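Local coordinates for methyl-CpG-binding domain protein 1 (Homo sapiens, PDB 5W9Q) that represses transcription at methylated CpG islands and, through the third CXXC zinc finger seen here, binds DNA containing unmethylated CpG, at residues Q42-R45 with W46-C49; F52-K55 with R56-P59. All coordinates share one frame; numbering follows the deposited sequence. Where two conformers were deposited one is given.

Contact 1. Residues Q42-R45 with W46-C49; sequences QKCR and WRQC. With ZN (zinc ion), chain G; ZN (zinc ion), chain H; nucleotides of chain C.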
# COMPACT_ATOMS: atom_id res chain seq x y z
N GLN A 42 -5.91 -1.56 -3.46
CA GLN A 42 -4.80 -0.68 -3.23
C GLN A 42 -3.68 -1.48 -2.57
O GLN A 42 -3.89 -2.56 -1.94
CB GLN A 42 -5.22 0.46 -2.31
CG GLN A 42 -6.43 1.29 -2.81
CD GLN A 42 -6.27 1.95 -4.17
OE1 GLN A 42 -5.17 2.13 -4.66
NE2 GLN A 42 -7.45 2.31 -4.80
N LYS A 43 -2.47 -0.97 -2.71
CA LYS A 43 -1.37 -1.62 -2.04
C LYS A 43 -1.37 -1.36 -0.55
O LYS A 43 -2.00 -0.43 -0.08
CB LYS A 43 -0.03 -1.34 -2.68
CG LYS A 43 0.42 0.05 -2.79
CD LYS A 43 1.95 0.02 -3.09
CE LYS A 43 2.37 1.23 -3.83
NZ LYS A 43 3.84 1.22 -3.99
N CYS A 44 -0.65 -2.24 0.18
CA CYS A 44 -0.53 -2.17 1.65
C CYS A 44 -0.40 -0.72 2.07
O CYS A 44 0.45 0.03 1.48
CB CYS A 44 0.77 -2.89 2.05
SG CYS A 44 0.97 -2.90 3.80
N ARG A 45 -1.15 -0.30 3.05
CA ARG A 45 -1.01 1.08 3.62
C ARG A 45 0.47 1.46 3.92
O ARG A 45 0.91 2.62 3.68
CB ARG A 45 -1.74 1.19 4.92
CG ARG A 45 -3.22 1.28 4.83
CD ARG A 45 -3.67 2.65 4.35
NE ARG A 45 -5.13 2.70 4.32
CZ ARG A 45 -5.87 3.75 4.00
NH1 ARG A 45 -5.32 4.91 3.61
NH2 ARG A 45 -7.20 3.63 4.06
N TRP A 46 1.19 0.48 4.45
CA TRP A 46 2.64 0.66 4.91
C TRP A 46 3.66 0.59 3.74
O TRP A 46 4.86 0.82 3.96
CB TRP A 46 2.96 -0.36 5.99
CG TRP A 46 2.07 -0.15 7.11
CD1 TRP A 46 1.03 -0.93 7.52
CD2 TRP A 46 2.07 1.00 7.95
NE1 TRP A 46 0.37 -0.33 8.53
CE2 TRP A 46 0.98 0.86 8.83
CE3 TRP A 46 2.89 2.15 8.03
CZ2 TRP A 46 0.70 1.82 9.85
CZ3 TRP A 46 2.61 3.12 9.07
CH2 TRP A 46 1.52 2.94 9.93
N ARG A 47 3.18 0.30 2.50
CA ARG A 47 3.96 0.37 1.29
C ARG A 47 3.57 1.53 0.37
O ARG A 47 4.07 1.63 -0.74
CB ARG A 47 3.90 -0.98 0.56
CG ARG A 47 4.24 -2.18 1.46
CD ARG A 47 4.11 -3.51 0.74
NE ARG A 47 5.31 -3.82 0.00
CZ ARG A 47 5.54 -4.92 -0.72
NH1 ARG A 47 6.75 -5.11 -1.29
NH2 ARG A 47 4.63 -5.87 -0.83
N GLN A 48 2.64 2.39 0.81
CA GLN A 48 2.28 3.59 0.04
C GLN A 48 3.41 4.63 0.14
O GLN A 48 3.79 5.08 1.26
CB GLN A 48 0.99 4.14 0.56
CG GLN A 48 -0.14 3.14 0.37
CD GLN A 48 -0.68 3.18 -1.11
OE1 GLN A 48 -0.23 4.04 -1.90
NE2 GLN A 48 -1.59 2.26 -1.46
N CYS A 49 3.97 4.99 -1.01
CA CYS A 49 5.09 5.93 -1.05
C CYS A 49 4.80 7.28 -0.38
O CYS A 49 3.80 7.94 -0.69
CB CYS A 49 5.47 6.19 -2.50
SG CYS A 49 6.91 7.30 -2.59
ZN ZN G . -0.84 -3.87 4.78
ZN ZN H . 8.79 6.29 -1.69
P DA C 5 0.50 -4.31 -5.37
OP1 DA C 5 1.90 -3.91 -5.22
OP2 DA C 5 -0.24 -4.80 -4.17
O5' DA C 5 -0.23 -3.07 -6.06
C5' DA C 5 0.36 -2.43 -7.20
C4' DA C 5 -0.63 -1.48 -7.84
O4' DA C 5 -1.73 -2.25 -8.42
C3' DA C 5 -1.27 -0.51 -6.84
O3' DA C 5 -1.50 0.81 -7.34
C2' DA C 5 -2.65 -1.11 -6.62
C1' DA C 5 -2.91 -1.57 -8.05
N9 DA C 5 -4.05 -2.46 -8.27
C8 DA C 5 -4.63 -3.38 -7.44
N7 DA C 5 -5.68 -3.97 -7.97
C5 DA C 5 -5.79 -3.39 -9.23
C6 DA C 5 -6.71 -3.59 -10.29
N6 DA C 5 -7.72 -4.44 -10.24
N1 DA C 5 -6.56 -2.81 -11.39
C2 DA C 5 -5.56 -1.92 -11.42
N3 DA C 5 -4.63 -1.67 -10.50
C4 DA C 5 -4.80 -2.45 -9.42
P DG C 7 -1.52 6.21 -12.26
OP1 DG C 7 -0.82 6.50 -13.52
OP2 DG C 7 -1.16 6.96 -11.00
O5' DG C 7 -3.06 6.44 -12.45
C5' DG C 7 -3.63 5.96 -13.65
C4' DG C 7 -5.08 6.36 -13.69
O4' DG C 7 -5.82 5.54 -12.76
C3' DG C 7 -5.35 7.81 -13.30
O3' DG C 7 -6.39 8.15 -14.20
C2' DG C 7 -5.87 7.71 -11.88
C1' DG C 7 -6.61 6.38 -11.93
N9 DG C 7 -6.78 5.68 -10.68
C8 DG C 7 -5.90 5.62 -9.63
N7 DG C 7 -6.29 4.83 -8.67
C5 DG C 7 -7.50 4.31 -9.13
C6 DG C 7 -8.42 3.44 -8.50
O6 DG C 7 -8.33 2.88 -7.40
N1 DG C 7 -9.52 3.18 -9.32
C2 DG C 7 -9.74 3.74 -10.55
N2 DG C 7 -10.87 3.37 -11.19
N3 DG C 7 -8.90 4.58 -11.13
C4 DG C 7 -7.81 4.82 -10.37
O HOH W 1 -2.55 1.73 -4.19
O HOH W 2 3.15 4.37 3.82
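The Trp46 ring has CB of Arg45 over one face, while the sulfur of Cys44 approaches obliquely, 5.2 Å from the centroid of the five-membered ring, a sulfur-aromatic contact. Lys43 CG lies over one face of the Gln48 amide, 3.3 Å from NE2, the two side chains crossing at a slant. Bent at chi2 (-80°), Gln48 turns NE2 back to within 3.1 Å of Lys43 O; the bond is bent (149° at the hydrogen), with the donor above the carbonyl plane. Water joins this NE2 to Gln42 OE1 and Lys43 N, and Gln42 NE2 donates to O6 of DG7 of chain C at 2.8 Å. Lys43 CB packs on the backbone of DA5 of chain C, and its NZ bonds weakly to Arg47 O. Arg47 N bonds to Cys44 O at 2.9 Å, and Arg47 CG lies 3.6 Å from Cys44 CB. Cys44 SG, which receives a weak bond from Trp46 N, completes one zinc site with Cys22, Cys25 and Cys28; Cys49 completes the other with Cys10, Cys13 and Cys16. This 3-10 turn of the CXXC finger lies in the loop after helix 26-30, to which Arg45 returns by a salt bridge with Asp26 and packing on Phe27.

Contact 2. Residues F52-K55 with R56-P59; sequences FAMK and RLLP. With nucleotides of chain D.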
# COMPACT_ATOMS: atom_id res chain seq x y z
N PHE A 52 5.21 10.04 -3.38
CA PHE A 52 4.44 9.92 -4.66
C PHE A 52 3.02 9.41 -4.53
O PHE A 52 2.23 9.63 -5.45
CB PHE A 52 5.19 9.07 -5.71
CG PHE A 52 6.56 9.60 -6.10
CD1 PHE A 52 6.98 10.92 -5.83
CD2 PHE A 52 7.44 8.78 -6.80
CE1 PHE A 52 8.23 11.37 -6.20
CE2 PHE A 52 8.69 9.24 -7.19
CZ PHE A 52 9.09 10.53 -6.89
N ALA A 53 2.64 8.78 -3.41
CA ALA A 53 1.28 8.21 -3.30
C ALA A 53 0.34 9.32 -3.05
O ALA A 53 0.68 10.29 -2.39
CB ALA A 53 1.16 7.20 -2.22
N MET A 54 -0.86 9.20 -3.60
CA MET A 54 -1.93 10.05 -3.25
C MET A 54 -2.07 10.03 -1.72
O MET A 54 -1.94 8.97 -1.08
CB MET A 54 -3.21 9.56 -3.91
CG MET A 54 -3.27 9.74 -5.45
SD MET A 54 -4.94 9.58 -6.04
CE MET A 54 -5.19 7.82 -5.99
N LYS A 55 -2.35 11.19 -1.13
CA LYS A 55 -2.26 11.34 0.32
C LYS A 55 -3.31 10.55 1.01
O LYS A 55 -3.08 10.07 2.11
CB LYS A 55 -2.31 12.81 0.75
CG LYS A 55 -1.21 13.67 0.19
CD LYS A 55 0.20 13.21 0.59
CE LYS A 55 1.28 14.07 -0.04
NZ LYS A 55 2.59 13.38 0.07
N ARG A 56 -4.47 10.35 0.34
CA ARG A 56 -5.55 9.61 0.95
C ARG A 56 -5.21 8.12 1.17
O ARG A 56 -5.92 7.46 1.89
CB ARG A 56 -6.87 9.76 0.14
CG ARG A 56 -6.86 9.11 -1.25
CD ARG A 56 -8.21 9.28 -1.94
NE ARG A 56 -8.61 10.66 -1.99
CZ ARG A 56 -8.72 11.36 -3.11
NH1 ARG A 56 -8.48 10.79 -4.29
NH2 ARG A 56 -9.08 12.61 -3.04
N LEU A 57 -4.15 7.62 0.55
CA LEU A 57 -3.72 6.23 0.64
C LEU A 57 -2.69 5.97 1.81
O LEU A 57 -2.40 4.83 2.17
CB LEU A 57 -3.03 5.80 -0.64
CG LEU A 57 -3.91 5.87 -1.92
CD1 LEU A 57 -3.16 5.40 -3.13
CD2 LEU A 57 -5.16 5.08 -1.76
N LEU A 58 -2.11 7.03 2.28
CA LEU A 58 -1.12 6.91 3.41
C LEU A 58 -1.79 6.36 4.67
O LEU A 58 -3.03 6.45 4.80
CB LEU A 58 -0.51 8.23 3.62
CG LEU A 58 0.36 8.76 2.48
CD1 LEU A 58 0.81 10.20 2.75
CD2 LEU A 58 1.56 7.81 2.24
N PRO A 59 -0.98 5.83 5.64
CA PRO A 59 -1.63 5.50 6.95
C PRO A 59 -2.31 6.75 7.62
O PRO A 59 -1.96 7.90 7.33
CB PRO A 59 -0.47 4.92 7.79
CG PRO A 59 0.60 4.54 6.78
CD PRO A 59 0.46 5.51 5.64
P DC D 3 -10.51 12.12 1.19
OP1 DC D 3 -10.09 11.91 2.62
OP2 DC D 3 -9.50 12.36 0.13
O5' DC D 3 -11.34 10.86 0.71
C5' DC D 3 -12.55 10.45 1.36
C4' DC D 3 -13.18 9.38 0.51
O4' DC D 3 -13.66 9.97 -0.72
C3' DC D 3 -12.21 8.28 0.08
O3' DC D 3 -12.90 7.04 0.07
C2' DC D 3 -11.88 8.65 -1.35
C1' DC D 3 -13.22 9.18 -1.79
N1 DC D 3 -13.26 10.00 -3.00
C2 DC D 3 -14.37 9.89 -3.84
O2 DC D 3 -15.27 9.10 -3.54
N3 DC D 3 -14.43 10.66 -4.95
C4 DC D 3 -13.44 11.51 -5.24
N4 DC D 3 -13.54 12.24 -6.35
C5 DC D 3 -12.30 11.64 -4.40
C6 DC D 3 -12.25 10.87 -3.30
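Met54 and Arg56 run side by side, with Met54 SD 4.1 Å from Arg56 NH1, oblique to the guanidinium plane. That plane faces the DNA: C6 of DC3 of chain D sits over its centre, 3.5 Å above it, while the phosphate oxygen OP2 lies at its edge, in plane. Two donors share this oxygen, Arg56 NE at 2.9 Å with a fairly straight N-H...O angle of 162°, and NH2 in a longer, more bent bond. This holds for one of two conformers of Arg56, in which a bend at chi3 (54°) together with chi4 (113°) turns the guanidinium so that both N-H groups meet OP2. The backbone beneath is a short 3-10 turn, identified by successive i to i+3 bonds: Leu57 N to Met54 O at 3.1 Å and Leu58 N to Lys55 O at 3.2 Å. Around the turn, Met54 CB approaches Leu57 CD1 (4.2 Å), and the Lys55 chain lies alongside Leu58, with CD 3.8 Å from CD1. Farther out, Met54 also packs on a thymine base, Ala53 touches Gln48, and Pro59 rests on Trp46.

How the contacts relate
Contact 1 (42-49) closes before contact 2 (52-59) opens, and both lie in the long loop after helix 26-30. Their centres are 8 Å apart, contact 1 about 1 Å from the centre of the folded chain and contact 2 about 9 Å from it. They touch directly: Gln48 CG packs 3.3 Å from Leu57 O, and Arg45 NH1 reaches Arg56 O at 3.1 Å, probably as a hydrogen bond. Each has a 3-10 turn, but only contact 1 supplies zinc ligands, one to each site; the later turn packs on residues next to those ligands and probably takes its position from them. Contact 1 meets DNA chain C and contact 2 DNA chain D, probably the two strands of one duplex.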